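Local coordinates for germination protein (Bacillus megaterium, PDB 6O59) that forms the N-terminal domain of the A subunit of the spore germinant receptor GerK3, and so probably takes part in triggering spore germination, at residues Pro167-Glu172 and Thr185-His190; Val45-Ile50 and Ser103-Gly108; Asn38-Ala43 and Ile113-Asn118; Ser63-Asn68 and Glu80-Asp85; Met174-Val179 and Ile208-Ile213. One frame throughout, in Å; residues are numbered along the deposited sequence.

How the contacts relate
The chain folds into two halves, each with a five-stranded antiparallel sheet of the same 1-2-4-5-3 strand order. Contacts 2, 3 and 4 belong to the first half, contacts 1 and 5 to the second. Contacts 2 and 3 share strand 40-47, their centres about 20 Å apart, and touch where Val-45 CG2 meets Ile-113 CD1 at 4.1 Å. Contact 4 lies about 14 Å from contact 3, centre to centre, at the far end of this half. Contacts 1 and 5 use successive parts of strand 169-176. Between the halves, contacts 1 and 2 meet through Pro-167 N and Met-106 CG at 3.6 Å, whereas the centres of contacts 4 and 5 are about 49 Å apart.

Contact 1: Pro167-Glu172 and Thr185-His190; sequences PDLWLE and TLMYIH
The indole of Trp-170 and the imidazole of His-190 lie almost flat on one another, their side chains pointing the same way. The imidazole and the six-membered ring of the indole form an offset stack, with planes 9° apart and centroids separated by 4.0 Å. With CG anti to the backbone N (chi1 167°), His-190 also sets CB over the centre of that ring, a CH-pi contact 3.6 Å from its centroid; stem and imidazole together lie over one face of the six-membered ring. At the indole edge, a weak bond runs from Trp-170 NE1 to Pro-167 O.

Tyr-188, its CG between backbone N and carbonyl carbon (chi1 66°), crosses Trp-170 obliquely: its OH reaches the indole edge, 3.3 Å from Trp-170 CE3, while Trp-170 CB lies over one phenol face, toward the rim. Trp-170 and Tyr-188 lie on one face of the beta hairpin of strands 169-176 and 182-189, with His-190 just beyond its end. Trp-170 with Tyr-188 and Glu-172 with Leu-186 are hydrogen-bonded pairs, the bond from Leu-186 N to Glu-172 O being nearly straight at 2.8 Å. His-190 N prolongs the ladder by reaching Asp-168 O.

On the other face Leu-171 and Met-187 run side by side, Leu-171 CD1 being 3.6 Å from Met-187 CG, and Leu-157 of helix 153-163 packs onto both. Glu-172 turns to a salt bridge with Arg-202.

Contact 2: Val45-Ile50 and Ser103-Gly108; sequences VYIEGI and SSLMSG
Apolar packing carries most of this contact between the end of a strand and the end of a helix. Leu-105, with CG anti to its backbone N (chi1 177°), sends CD1 across to Val-45 CG1 at 3.8 Å, and the two side chains cross obliquely. Ile-47 points toward the helix and meets the bent chain of Met-106, whose methyl carbon CE is 3.6 Å from Ile-47 CD1. That same CD1 also rests near the backbone, 3.4 Å from Leu-105 O. Ile-50 inserts CD1 against the backbone of Gly-108, with 3.5 Å between Ile-50 CD1 and Gly-108 CA.

A type II beta turn runs from Ile-47, the last residue of strand 40-47, to Ile-50, and both isoleucines point toward the helix terminus. Helix 98-106 ends there in a Schellman motif: Gly-108, with positive phi, is the C-prime residue, its N bonded to Leu-105 O and Asp-109 N to Ser-104 O. Ser-107 OG adds a bond of 2.7 Å to Ser-104 O, approaching from above the carbonyl plane.

No hydrogen bond joins the two segments; Ser-104 O and Leu-105 O are bonded within the helix terminus. Where the segments come close, Gly-108 CA lies 3.6 Å from Ile-50 O in a bent CA-H...O contact. Arg-161 of helix 153-163 packs against both Ile-47 and Met-106 from the second half of the chain.

Contact 3: Asn38-Ala43 and Ile113-Asn118; sequences NSLAAA and IVDGIN
Peptide planes and one carboxylate are the flat groups that meet here. Ile-113 N approaches Ala-43 O within the plane of that carbonyl, giving a nearly straight bond of 2.9 Å with an N-H...O angle of 175°. The return bond, from Ala-43 N to Ile-113 O, is 2.8 Å long and comes in almost along the C=O axis. The carboxylate of Asp-115 lies beside Ala-41, with OD2 at 4.0 Å from Ala-41 CB. Asp-115 is placed by its own backbone N, which donates to Ala-41 O at 2.8 Å, again nearly along the C=O axis.

Strands 40-47 and 110-114 are antiparallel neighbours in the five-stranded sheet of the first half of the chain, and this is where their ladder ends. Ala-43 and Ile-113 form a hydrogen-bonded pair, Ala-42 and Val-114 the non-hydrogen-bonded pair next to it. At the latter the chains draw close enough for a CA-H...O contact of 3.2 Å from Ala-42 CA to Ile-113 O.

Leu-40 makes the main apolar side-chain contact on the face of Ala-42 and Val-114. With CG anti to its backbone N (chi1 -156°), it crosses Val-114 at about a right angle, and Leu-40 CD2 touches Val-114 CG1 at 3.6 Å. Its other methyl, CD1, lies 3.7 Å from Asp-115 CB. Helix 78-86 covers the face carrying Leu-40 and Val-114, through Ala-78 and Leu-79, whereas Leu-10 of helix 10-20 packs on Ala-41, Ala-43 and Ile-113.

Contact 4: Ser63-Asn68 and Glu80-Asp85; sequences SLMKDN and ELISED
The irregular chain 63-68 leaves helix 54-62 through a Schellman motif at Ser-63, passes a cis peptide bond between Lys-66 and Asp-67, and runs past helix 78-86 with Met-65 CA 7.6 Å from Asp-85 CA. Met-65 makes most of the contact. Its CG is anti to the backbone N (chi1 -177°) and the chain stays extended until it bends at chi3, which brings the terminal methyl down onto the helix. There Met-65 CE sits 3.7 Å from Ile-82 CG1, the two side chains crossing at about a right angle. The same methyl is 3.7 Å from Leu-81 O, so it rests on the helix backbone as well as on a side chain. Leu-81 CB is a more distant neighbour of Met-65 CE, at 4.4 Å.

Nearer its root, Met-65 is flanked by the carboxylate of Asp-85, whose OD2 lies 3.5 Å from Met-65 CG. That oxygen is held by a hydrogen bond from Tyr-59 OH of helix 54-62, and the tyrosine also packs against Met-65 and Ile-82. Further along, Leu-81 points toward Asn-68 and its CD1 comes to 4.2 Å from Asn-68 O, a looser touch.

With no hydrogen bond between the two segments, contact between them rests chiefly on apolar packing of the Met-65 side chain, and the nearby carboxylate takes its hydrogen bond from a tyrosine instead.

Contact 5: Met174-Val179 and Ile208-Ile213; sequences MKIGRV and IDIDSI
Arg-178 NE and Asp-209 OD2 form a salt bridge 2.9 Å long at the exposed side of this contact. The carboxylate oxygen is met from above its plane, 66° out of it, and the guanidinium and carboxylate planes stand 56° apart, so the two groups do not engage in a flat, two-pronged pairing. A bend at chi3 of the arginine turns NE to the acid. Deeper in, Ile-176 CD1 rests against two isoleucines, 3.7 Å from Ile-208 CG2 and likewise 3.7 Å from Ile-210 CB. It runs alongside Ile-208 but crosses Ile-210 at about a right angle.

A water links the backbones between these two zones, accepting from Gly-177 N at 2.9 Å and donating to Ile-208 O at 3.0 Å. Asp-209 occupies the N-cap position of helix 210-215, where the helix end would be expected to favour its negative charge.

The contact thus sets the start of that helix against the end of strand 169-176, an outermost strand of its sheet. Ile-176 there pairs through its backbone with Thr-182 of strand 182-189, while Lys-206 NZ, at the end of helix 195-206, hydrogen-bonds to Lys-175 O.

Contact 1: Pro167-Glu172 and Thr185-His190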
# COMPACT_ATOMS: atom_id res chain seq x y z
N PRO A 167 -4.55 -5.71 5.19
CA PRO A 167 -3.38 -6.09 4.38
C PRO A 167 -3.80 -6.96 3.18
O PRO A 167 -2.99 -7.21 2.30
CB PRO A 167 -2.48 -6.86 5.36
CG PRO A 167 -3.39 -7.36 6.40
CD PRO A 167 -4.58 -6.46 6.47
N ASP A 168 -5.07 -7.40 3.15
CA ASP A 168 -5.63 -8.23 2.07
C ASP A 168 -5.96 -7.38 0.84
O ASP A 168 -6.20 -7.94 -0.24
CB ASP A 168 -6.84 -9.03 2.55
CG ASP A 168 -6.50 -10.24 3.40
OD1 ASP A 168 -5.31 -10.63 3.43
OD2 ASP A 168 -7.43 -10.82 4.03
N LEU A 169 -5.92 -6.03 0.98
CA LEU A 169 -6.10 -5.13 -0.16
C LEU A 169 -4.79 -5.13 -0.94
O LEU A 169 -3.76 -4.64 -0.47
CB LEU A 169 -6.51 -3.71 0.26
CG LEU A 169 -6.68 -2.68 -0.87
CD1 LEU A 169 -7.62 -3.18 -1.97
CD2 LEU A 169 -7.18 -1.37 -0.32
N TRP A 170 -4.82 -5.81 -2.09
CA TRP A 170 -3.65 -5.98 -2.93
C TRP A 170 -3.70 -5.05 -4.15
O TRP A 170 -4.73 -4.94 -4.81
CB TRP A 170 -3.50 -7.45 -3.32
CG TRP A 170 -3.12 -8.36 -2.18
CD1 TRP A 170 -2.97 -8.01 -0.87
CD2 TRP A 170 -2.86 -9.76 -2.26
NE1 TRP A 170 -2.64 -9.12 -0.12
CE2 TRP A 170 -2.57 -10.21 -0.95
CE3 TRP A 170 -2.84 -10.70 -3.31
CZ2 TRP A 170 -2.23 -11.54 -0.67
CZ3 TRP A 170 -2.52 -12.02 -3.02
CH2 TRP A 170 -2.23 -12.43 -1.72
N LEU A 171 -2.59 -4.28 -4.36
CA LEU A 171 -2.38 -3.27 -5.42
C LEU A 171 -1.33 -3.76 -6.43
O LEU A 171 -0.23 -4.13 -6.01
CB LEU A 171 -1.94 -1.92 -4.81
CG LEU A 171 -3.01 -0.97 -4.23
CD1 LEU A 171 -3.74 -1.55 -3.03
CD2 LEU A 171 -2.36 0.30 -3.76
N GLU A 172 -1.67 -3.79 -7.73
CA GLU A 172 -0.89 -4.31 -8.85
C GLU A 172 -0.72 -3.19 -9.86
O GLU A 172 -1.70 -2.72 -10.44
CB GLU A 172 -1.63 -5.52 -9.46
CG GLU A 172 -0.76 -6.42 -10.31
CD GLU A 172 -1.52 -7.47 -11.09
OE1 GLU A 172 -2.46 -8.07 -10.53
OE2 GLU A 172 -1.16 -7.70 -12.27
N THR A 185 -2.88 1.34 -11.86
CA THR A 185 -2.82 0.53 -10.65
C THR A 185 -4.20 -0.14 -10.47
O THR A 185 -5.24 0.53 -10.46
CB THR A 185 -2.31 1.30 -9.42
OG1 THR A 185 -0.93 1.59 -9.63
CG2 THR A 185 -2.44 0.48 -8.13
N LEU A 186 -4.18 -1.46 -10.36
CA LEU A 186 -5.31 -2.36 -10.15
C LEU A 186 -5.43 -2.71 -8.65
O LEU A 186 -4.42 -2.94 -7.99
CB LEU A 186 -5.02 -3.62 -10.98
CG LEU A 186 -6.12 -4.67 -11.16
CD1 LEU A 186 -6.01 -5.30 -12.51
CD2 LEU A 186 -6.02 -5.76 -10.11
N MET A 187 -6.66 -2.76 -8.11
CA MET A 187 -6.97 -3.08 -6.71
C MET A 187 -8.04 -4.16 -6.58
O MET A 187 -9.03 -4.13 -7.31
CB MET A 187 -7.52 -1.83 -6.01
CG MET A 187 -6.55 -1.06 -5.24
SD MET A 187 -7.52 0.31 -4.57
CE MET A 187 -6.24 1.50 -4.33
N TYR A 188 -7.89 -5.03 -5.57
CA TYR A 188 -8.86 -6.07 -5.22
C TYR A 188 -8.55 -6.56 -3.81
O TYR A 188 -7.39 -6.48 -3.38
CB TYR A 188 -8.86 -7.24 -6.24
CG TYR A 188 -7.58 -8.04 -6.28
CD1 TYR A 188 -6.49 -7.62 -7.04
CD2 TYR A 188 -7.46 -9.24 -5.57
CE1 TYR A 188 -5.30 -8.36 -7.07
CE2 TYR A 188 -6.28 -9.98 -5.59
CZ TYR A 188 -5.21 -9.54 -6.35
OH TYR A 188 -4.05 -10.29 -6.36
N ILE A 189 -9.57 -7.06 -3.08
CA ILE A 189 -9.33 -7.60 -1.75
C ILE A 189 -9.19 -9.11 -1.91
O ILE A 189 -10.18 -9.81 -2.20
CB ILE A 189 -10.37 -7.20 -0.64
CG1 ILE A 189 -10.48 -5.67 -0.48
CG2 ILE A 189 -10.00 -7.86 0.71
CD1 ILE A 189 -11.64 -5.17 0.39
N HIS A 190 -7.96 -9.59 -1.73
CA HIS A 190 -7.60 -11.00 -1.77
C HIS A 190 -8.46 -11.79 -0.76
O HIS A 190 -8.52 -11.43 0.42
CB HIS A 190 -6.11 -11.15 -1.45
CG HIS A 190 -5.70 -12.55 -1.15
ND1 HIS A 190 -5.49 -13.46 -2.16
CD2 HIS A 190 -5.53 -13.17 0.04
CE1 HIS A 190 -5.18 -14.59 -1.56
NE2 HIS A 190 -5.20 -14.47 -0.24

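Contact 2: Val45-Ile50 and Ser103-Gly108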
# COMPACT_ATOMS: atom_id res chain seq x y z
N VAL A 45 9.56 0.22 7.18
CA VAL A 45 8.46 -0.28 6.35
C VAL A 45 7.26 0.62 6.59
O VAL A 45 6.82 0.76 7.74
CB VAL A 45 8.11 -1.78 6.59
CG1 VAL A 45 7.04 -2.26 5.61
CG2 VAL A 45 9.35 -2.68 6.48
N TYR A 46 6.72 1.22 5.52
CA TYR A 46 5.55 2.09 5.60
C TYR A 46 4.74 2.10 4.29
O TYR A 46 5.29 1.83 3.22
CB TYR A 46 5.99 3.53 5.97
CG TYR A 46 6.84 4.23 4.94
CD1 TYR A 46 8.23 4.04 4.91
CD2 TYR A 46 6.28 5.11 4.02
CE1 TYR A 46 9.02 4.68 3.95
CE2 TYR A 46 7.06 5.74 3.05
CZ TYR A 46 8.43 5.53 3.03
OH TYR A 46 9.20 6.18 2.09
N ILE A 47 3.43 2.45 4.38
CA ILE A 47 2.55 2.61 3.21
C ILE A 47 2.64 4.07 2.74
O ILE A 47 2.33 4.99 3.51
CB ILE A 47 1.06 2.16 3.43
CG1 ILE A 47 0.93 0.69 3.85
CG2 ILE A 47 0.21 2.42 2.19
CD1 ILE A 47 -0.39 0.39 4.33
N GLU A 48 3.04 4.25 1.48
CA GLU A 48 3.18 5.51 0.78
C GLU A 48 1.90 6.37 0.85
O GLU A 48 0.78 5.87 0.62
CB GLU A 48 3.48 5.19 -0.70
CG GLU A 48 4.75 5.79 -1.29
CD GLU A 48 5.15 5.19 -2.63
OE1 GLU A 48 4.25 4.79 -3.41
OE2 GLU A 48 6.37 5.13 -2.91
N GLY A 49 2.09 7.65 1.17
CA GLY A 49 1.05 8.66 1.17
C GLY A 49 0.05 8.72 2.30
O GLY A 49 -0.81 9.60 2.29
N ILE A 50 0.13 7.80 3.27
CA ILE A 50 -0.80 7.81 4.41
C ILE A 50 -0.01 8.04 5.70
O ILE A 50 -0.46 7.69 6.80
CB ILE A 50 -1.72 6.54 4.48
CG1 ILE A 50 -0.92 5.24 4.62
CG2 ILE A 50 -2.68 6.50 3.29
CD1 ILE A 50 -1.62 4.20 5.32
N SER A 103 -1.76 -4.55 11.31
CA SER A 103 -2.79 -3.54 11.56
C SER A 103 -2.17 -2.15 11.73
O SER A 103 -2.75 -1.19 11.24
CB SER A 103 -3.64 -3.90 12.77
OG SER A 103 -3.05 -3.37 13.95
N SER A 104 -1.00 -2.06 12.40
CA SER A 104 -0.33 -0.77 12.61
C SER A 104 0.20 -0.22 11.26
O SER A 104 0.04 0.98 10.96
CB SER A 104 0.77 -0.90 13.65
OG SER A 104 2.08 -0.79 13.12
N LEU A 105 0.75 -1.11 10.42
CA LEU A 105 1.23 -0.77 9.09
C LEU A 105 0.07 -0.20 8.24
O LEU A 105 0.23 0.87 7.66
CB LEU A 105 1.84 -2.02 8.43
CG LEU A 105 2.34 -1.89 6.98
CD1 LEU A 105 3.64 -1.15 6.92
CD2 LEU A 105 2.53 -3.24 6.37
N MET A 106 -1.09 -0.89 8.23
CA MET A 106 -2.28 -0.51 7.45
C MET A 106 -2.91 0.79 7.96
O MET A 106 -3.60 1.48 7.20
CB MET A 106 -3.34 -1.63 7.41
CG MET A 106 -2.86 -2.99 6.82
SD MET A 106 -1.51 -3.01 5.60
CE MET A 106 -2.37 -2.56 4.18
N SER A 107 -2.66 1.14 9.23
CA SER A 107 -3.20 2.34 9.85
C SER A 107 -2.26 3.56 9.69
O SER A 107 -2.43 4.57 10.38
CB SER A 107 -3.50 2.06 11.32
OG SER A 107 -2.29 1.95 12.03
N GLY A 108 -1.30 3.47 8.79
CA GLY A 108 -0.38 4.57 8.53
C GLY A 108 0.79 4.72 9.48
O GLY A 108 1.35 5.82 9.56

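Contact 3: Asn38-Ala43 and Ile113-Asn118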
# COMPACT_ATOMS: atom_id res chain seq x y z
N ASN A 38 28.60 -0.40 11.00
CA ASN A 38 27.38 -0.55 10.20
C ASN A 38 27.12 -2.05 9.91
O ASN A 38 26.82 -2.44 8.78
CB ASN A 38 27.44 0.30 8.92
CG ASN A 38 27.48 1.77 9.21
OD1 ASN A 38 26.46 2.41 9.51
ND2 ASN A 38 28.67 2.35 9.16
N SER A 39 27.27 -2.87 10.96
CA SER A 39 27.13 -4.33 10.94
C SER A 39 25.67 -4.76 11.06
O SER A 39 25.30 -5.82 10.54
CB SER A 39 27.93 -4.95 12.08
OG SER A 39 27.40 -4.57 13.35
N LEU A 40 24.86 -3.97 11.77
CA LEU A 40 23.48 -4.34 12.01
C LEU A 40 22.54 -3.78 10.96
O LEU A 40 22.36 -2.56 10.86
CB LEU A 40 23.08 -3.89 13.42
CG LEU A 40 21.93 -4.62 14.08
CD1 LEU A 40 22.24 -6.09 14.28
CD2 LEU A 40 21.64 -4.00 15.42
N ALA A 41 21.92 -4.67 10.18
CA ALA A 41 20.95 -4.30 9.15
C ALA A 41 19.62 -3.98 9.80
O ALA A 41 19.21 -4.67 10.74
CB ALA A 41 20.79 -5.42 8.15
N ALA A 42 18.94 -2.94 9.31
CA ALA A 42 17.62 -2.51 9.76
C ALA A 42 16.79 -2.06 8.57
O ALA A 42 17.33 -1.85 7.48
CB ALA A 42 17.75 -1.39 10.79
N ALA A 43 15.47 -1.94 8.75
CA ALA A 43 14.57 -1.50 7.68
C ALA A 43 13.41 -0.66 8.21
O ALA A 43 12.91 -0.92 9.32
CB ALA A 43 14.02 -2.69 6.90
N ILE A 113 12.24 -2.41 11.77
CA ILE A 113 12.63 -3.80 11.93
C ILE A 113 14.17 -3.89 11.95
O ILE A 113 14.83 -3.31 11.09
CB ILE A 113 11.98 -4.68 10.81
CG1 ILE A 113 10.47 -4.31 10.62
CG2 ILE A 113 12.20 -6.19 11.09
CD1 ILE A 113 9.64 -5.19 9.70
N VAL A 114 14.73 -4.59 12.96
CA VAL A 114 16.17 -4.74 13.15
C VAL A 114 16.56 -6.24 13.01
O VAL A 114 15.85 -7.13 13.49
CB VAL A 114 16.64 -4.09 14.49
CG1 VAL A 114 18.15 -4.20 14.67
CG2 VAL A 114 16.20 -2.62 14.57
N ASP A 115 17.72 -6.49 12.33
CA ASP A 115 18.35 -7.74 11.90
C ASP A 115 17.99 -8.98 12.68
O ASP A 115 17.75 -10.00 12.03
CB ASP A 115 19.88 -7.63 11.87
CG ASP A 115 20.58 -8.56 10.86
OD1 ASP A 115 19.90 -9.46 10.29
OD2 ASP A 115 21.81 -8.37 10.64
N GLY A 116 18.01 -8.93 14.01
CA GLY A 116 17.70 -10.11 14.80
C GLY A 116 16.93 -9.87 16.08
O GLY A 116 17.15 -10.60 17.05
N ILE A 117 16.10 -8.84 16.10
CA ILE A 117 15.44 -8.50 17.39
C ILE A 117 14.13 -9.26 17.57
O ILE A 117 13.88 -9.65 18.72
CB ILE A 117 15.29 -6.98 17.56
CG1 ILE A 117 16.43 -6.43 18.41
CG2 ILE A 117 13.95 -6.67 18.17
CD1 ILE A 117 17.38 -5.56 17.66
N ASN A 118 13.31 -9.39 16.53
CA ASN A 118 12.02 -10.15 16.56
C ASN A 118 10.88 -9.39 17.24
O ASN A 118 9.80 -9.97 17.41
CB ASN A 118 12.20 -11.65 16.86
CG ASN A 118 11.59 -12.10 18.17
OD1 ASN A 118 11.37 -11.31 19.07
ND2 ASN A 118 11.34 -13.39 18.28

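Contact 4: Ser63-Asn68 and Glu80-Asp85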
# COMPACT_ATOMS: atom_id res chain seq x y z
N SER A 63 21.39 8.60 10.06
CA SER A 63 21.94 8.18 11.37
C SER A 63 22.22 9.44 12.21
O SER A 63 23.37 9.83 12.40
CB SER A 63 23.17 7.29 11.20
OG SER A 63 23.45 6.61 12.41
N LEU A 64 21.13 10.09 12.67
CA LEU A 64 21.18 11.37 13.38
C LEU A 64 21.25 11.23 14.92
O LEU A 64 21.19 12.25 15.63
CB LEU A 64 19.96 12.23 12.97
CG LEU A 64 20.18 13.38 11.95
CD1 LEU A 64 21.18 13.03 10.85
CD2 LEU A 64 18.87 13.83 11.33
N MET A 65 21.49 10.00 15.42
CA MET A 65 21.63 9.70 16.85
C MET A 65 22.99 10.18 17.43
O MET A 65 23.00 11.06 18.30
CB MET A 65 21.45 8.18 17.07
CG MET A 65 21.51 7.75 18.52
SD MET A 65 21.81 5.97 18.69
CE MET A 65 20.22 5.43 19.14
N LYS A 66 24.13 9.60 16.95
CA LYS A 66 25.54 9.77 17.38
C LYS A 66 25.87 11.18 18.03
O LYS A 66 25.59 12.21 17.40
CB LYS A 66 26.53 9.46 16.22
CG LYS A 66 26.57 10.47 15.05
CD LYS A 66 26.57 9.81 13.67
CE LYS A 66 26.81 10.84 12.60
NZ LYS A 66 26.37 10.37 11.26
N ASP A 67 26.44 11.25 19.27
CA ASP A 67 26.84 10.19 20.21
C ASP A 67 25.62 9.39 20.73
O ASP A 67 24.47 9.78 20.49
CB ASP A 67 27.60 10.82 21.40
CG ASP A 67 27.85 9.89 22.57
OD1 ASP A 67 28.84 9.13 22.53
OD2 ASP A 67 27.03 9.90 23.52
N ASN A 68 25.90 8.28 21.48
CA ASN A 68 25.03 7.27 22.11
C ASN A 68 24.90 6.06 21.19
O ASN A 68 24.43 5.00 21.61
CB ASN A 68 23.67 7.80 22.57
CG ASN A 68 23.61 7.99 24.07
OD1 ASN A 68 24.51 8.59 24.69
ND2 ASN A 68 22.56 7.48 24.68
N GLU A 80 15.41 -0.49 21.52
CA GLU A 80 15.04 0.29 22.70
C GLU A 80 15.88 1.59 22.79
O GLU A 80 15.33 2.64 23.11
CB GLU A 80 15.18 -0.56 23.98
CG GLU A 80 13.87 -1.17 24.47
CD GLU A 80 13.15 -2.24 23.66
OE1 GLU A 80 13.75 -2.79 22.71
OE2 GLU A 80 11.97 -2.53 23.99
N LEU A 81 17.17 1.53 22.44
CA LEU A 81 18.04 2.71 22.43
C LEU A 81 17.58 3.73 21.38
O LEU A 81 17.59 4.93 21.65
CB LEU A 81 19.50 2.29 22.15
CG LEU A 81 20.50 2.37 23.30
CD1 LEU A 81 20.95 3.80 23.59
CD2 LEU A 81 20.03 1.62 24.54
N ILE A 82 17.16 3.23 20.19
CA ILE A 82 16.68 4.05 19.08
C ILE A 82 15.33 4.65 19.45
O ILE A 82 15.10 5.83 19.16
CB ILE A 82 16.64 3.24 17.75
CG1 ILE A 82 18.07 3.11 17.14
CG2 ILE A 82 15.65 3.84 16.73
CD1 ILE A 82 18.26 2.09 15.95
N SER A 83 14.46 3.85 20.11
CA SER A 83 13.11 4.27 20.51
C SER A 83 13.14 5.52 21.41
O SER A 83 12.27 6.35 21.26
CB SER A 83 12.35 3.13 21.20
OG SER A 83 12.67 2.93 22.56
N GLU A 84 14.18 5.68 22.25
CA GLU A 84 14.36 6.83 23.15
C GLU A 84 14.39 8.17 22.41
O GLU A 84 14.03 9.19 23.01
CB GLU A 84 15.64 6.68 23.98
CG GLU A 84 15.51 5.70 25.14
CD GLU A 84 16.75 5.51 25.97
OE1 GLU A 84 17.79 6.16 25.68
OE2 GLU A 84 16.69 4.70 26.93
N ASP A 85 14.83 8.16 21.13
CA ASP A 85 14.86 9.33 20.25
C ASP A 85 13.59 9.45 19.45
O ASP A 85 13.09 10.56 19.29
CB ASP A 85 16.07 9.28 19.29
CG ASP A 85 17.39 9.61 19.95
OD1 ASP A 85 17.38 10.20 21.05
OD2 ASP A 85 18.44 9.29 19.35

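Contact 5: Met174-Val179 and Ile208-Ile213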
# COMPACT_ATOMS: atom_id res chain seq x y z
N MET A 174 0.77 -1.66 -13.40
CA MET A 174 1.05 -2.14 -14.76
C MET A 174 1.04 -0.97 -15.76
O MET A 174 0.65 0.14 -15.42
CB MET A 174 0.11 -3.30 -15.19
CG MET A 174 -1.36 -2.95 -15.23
SD MET A 174 -2.44 -4.39 -15.01
CE MET A 174 -2.22 -5.25 -16.65
N LYS A 175 1.54 -1.24 -16.97
CA LYS A 175 1.64 -0.30 -18.07
C LYS A 175 0.79 -0.84 -19.20
O LYS A 175 1.15 -1.83 -19.83
CB LYS A 175 3.10 -0.06 -18.49
CG LYS A 175 3.81 0.91 -17.57
CD LYS A 175 5.27 1.11 -17.93
CE LYS A 175 6.10 1.69 -16.79
NZ LYS A 175 5.92 3.16 -16.62
N ILE A 176 -0.37 -0.23 -19.39
CA ILE A 176 -1.31 -0.64 -20.44
C ILE A 176 -1.35 0.46 -21.49
O ILE A 176 -1.02 1.60 -21.19
CB ILE A 176 -2.72 -0.97 -19.87
CG1 ILE A 176 -3.39 0.28 -19.26
CG2 ILE A 176 -2.64 -2.11 -18.85
CD1 ILE A 176 -4.85 0.31 -19.38
N GLY A 177 -1.74 0.11 -22.70
CA GLY A 177 -1.84 1.07 -23.79
C GLY A 177 -1.63 0.43 -25.14
O GLY A 177 -0.77 -0.45 -25.28
N ARG A 178 -2.41 0.90 -26.14
CA ARG A 178 -2.33 0.40 -27.50
C ARG A 178 -1.10 0.97 -28.22
O ARG A 178 -0.19 0.20 -28.55
CB ARG A 178 -3.63 0.68 -28.28
CG ARG A 178 -3.69 -0.09 -29.59
CD ARG A 178 -5.02 -0.01 -30.31
NE ARG A 178 -5.39 1.37 -30.64
CZ ARG A 178 -5.07 2.00 -31.76
NH1 ARG A 178 -4.34 1.38 -32.70
NH2 ARG A 178 -5.45 3.24 -31.97
N VAL A 179 -1.05 2.31 -28.44
CA VAL A 179 0.05 2.98 -29.16
C VAL A 179 1.21 3.31 -28.19
O VAL A 179 2.36 2.93 -28.45
CB VAL A 179 -0.43 4.23 -29.95
CG1 VAL A 179 0.71 4.87 -30.73
CG2 VAL A 179 -1.58 3.87 -30.90
N ILE A 208 -6.25 -3.91 -23.42
CA ILE A 208 -7.33 -2.94 -23.60
C ILE A 208 -6.81 -1.66 -24.29
O ILE A 208 -5.64 -1.28 -24.11
CB ILE A 208 -8.06 -2.60 -22.25
CG1 ILE A 208 -9.51 -2.13 -22.48
CG2 ILE A 208 -7.28 -1.60 -21.37
CD1 ILE A 208 -10.41 -1.98 -21.20
N ASP A 209 -7.69 -1.01 -25.07
CA ASP A 209 -7.45 0.29 -25.67
C ASP A 209 -8.19 1.27 -24.76
O ASP A 209 -9.33 1.66 -25.02
CB ASP A 209 -7.89 0.37 -27.14
CG ASP A 209 -7.54 1.66 -27.87
OD1 ASP A 209 -7.02 2.60 -27.21
OD2 ASP A 209 -7.79 1.72 -29.10
N ILE A 210 -7.54 1.57 -23.63
CA ILE A 210 -8.06 2.41 -22.56
C ILE A 210 -8.51 3.79 -23.05
O ILE A 210 -9.49 4.32 -22.53
CB ILE A 210 -7.01 2.50 -21.41
CG1 ILE A 210 -7.63 3.06 -20.10
CG2 ILE A 210 -5.73 3.24 -21.81
CD1 ILE A 210 -8.86 2.33 -19.60
N ASP A 211 -7.84 4.34 -24.05
CA ASP A 211 -8.16 5.66 -24.58
C ASP A 211 -9.53 5.63 -25.26
O ASP A 211 -10.40 6.43 -24.92
CB ASP A 211 -7.06 6.13 -25.53
CG ASP A 211 -5.71 6.23 -24.85
OD1 ASP A 211 -4.98 5.21 -24.81
OD2 ASP A 211 -5.37 7.34 -24.37
N SER A 212 -9.74 4.64 -26.15
CA SER A 212 -10.99 4.40 -26.89
C SER A 212 -12.14 4.09 -25.90
O SER A 212 -13.24 4.64 -26.04
CB SER A 212 -10.78 3.26 -27.88
OG SER A 212 -11.99 2.67 -28.30
N ILE A 213 -11.87 3.22 -24.90
CA ILE A 213 -12.82 2.83 -23.86
C ILE A 213 -13.29 4.06 -23.10
O ILE A 213 -14.50 4.26 -22.97
CB ILE A 213 -12.22 1.74 -22.92
CG1 ILE A 213 -12.12 0.34 -23.60
CG2 ILE A 213 -12.94 1.66 -21.57
CD1 ILE A 213 -13.47 -0.39 -24.05
O HOH W 1 -2.96 -2.38 -23.39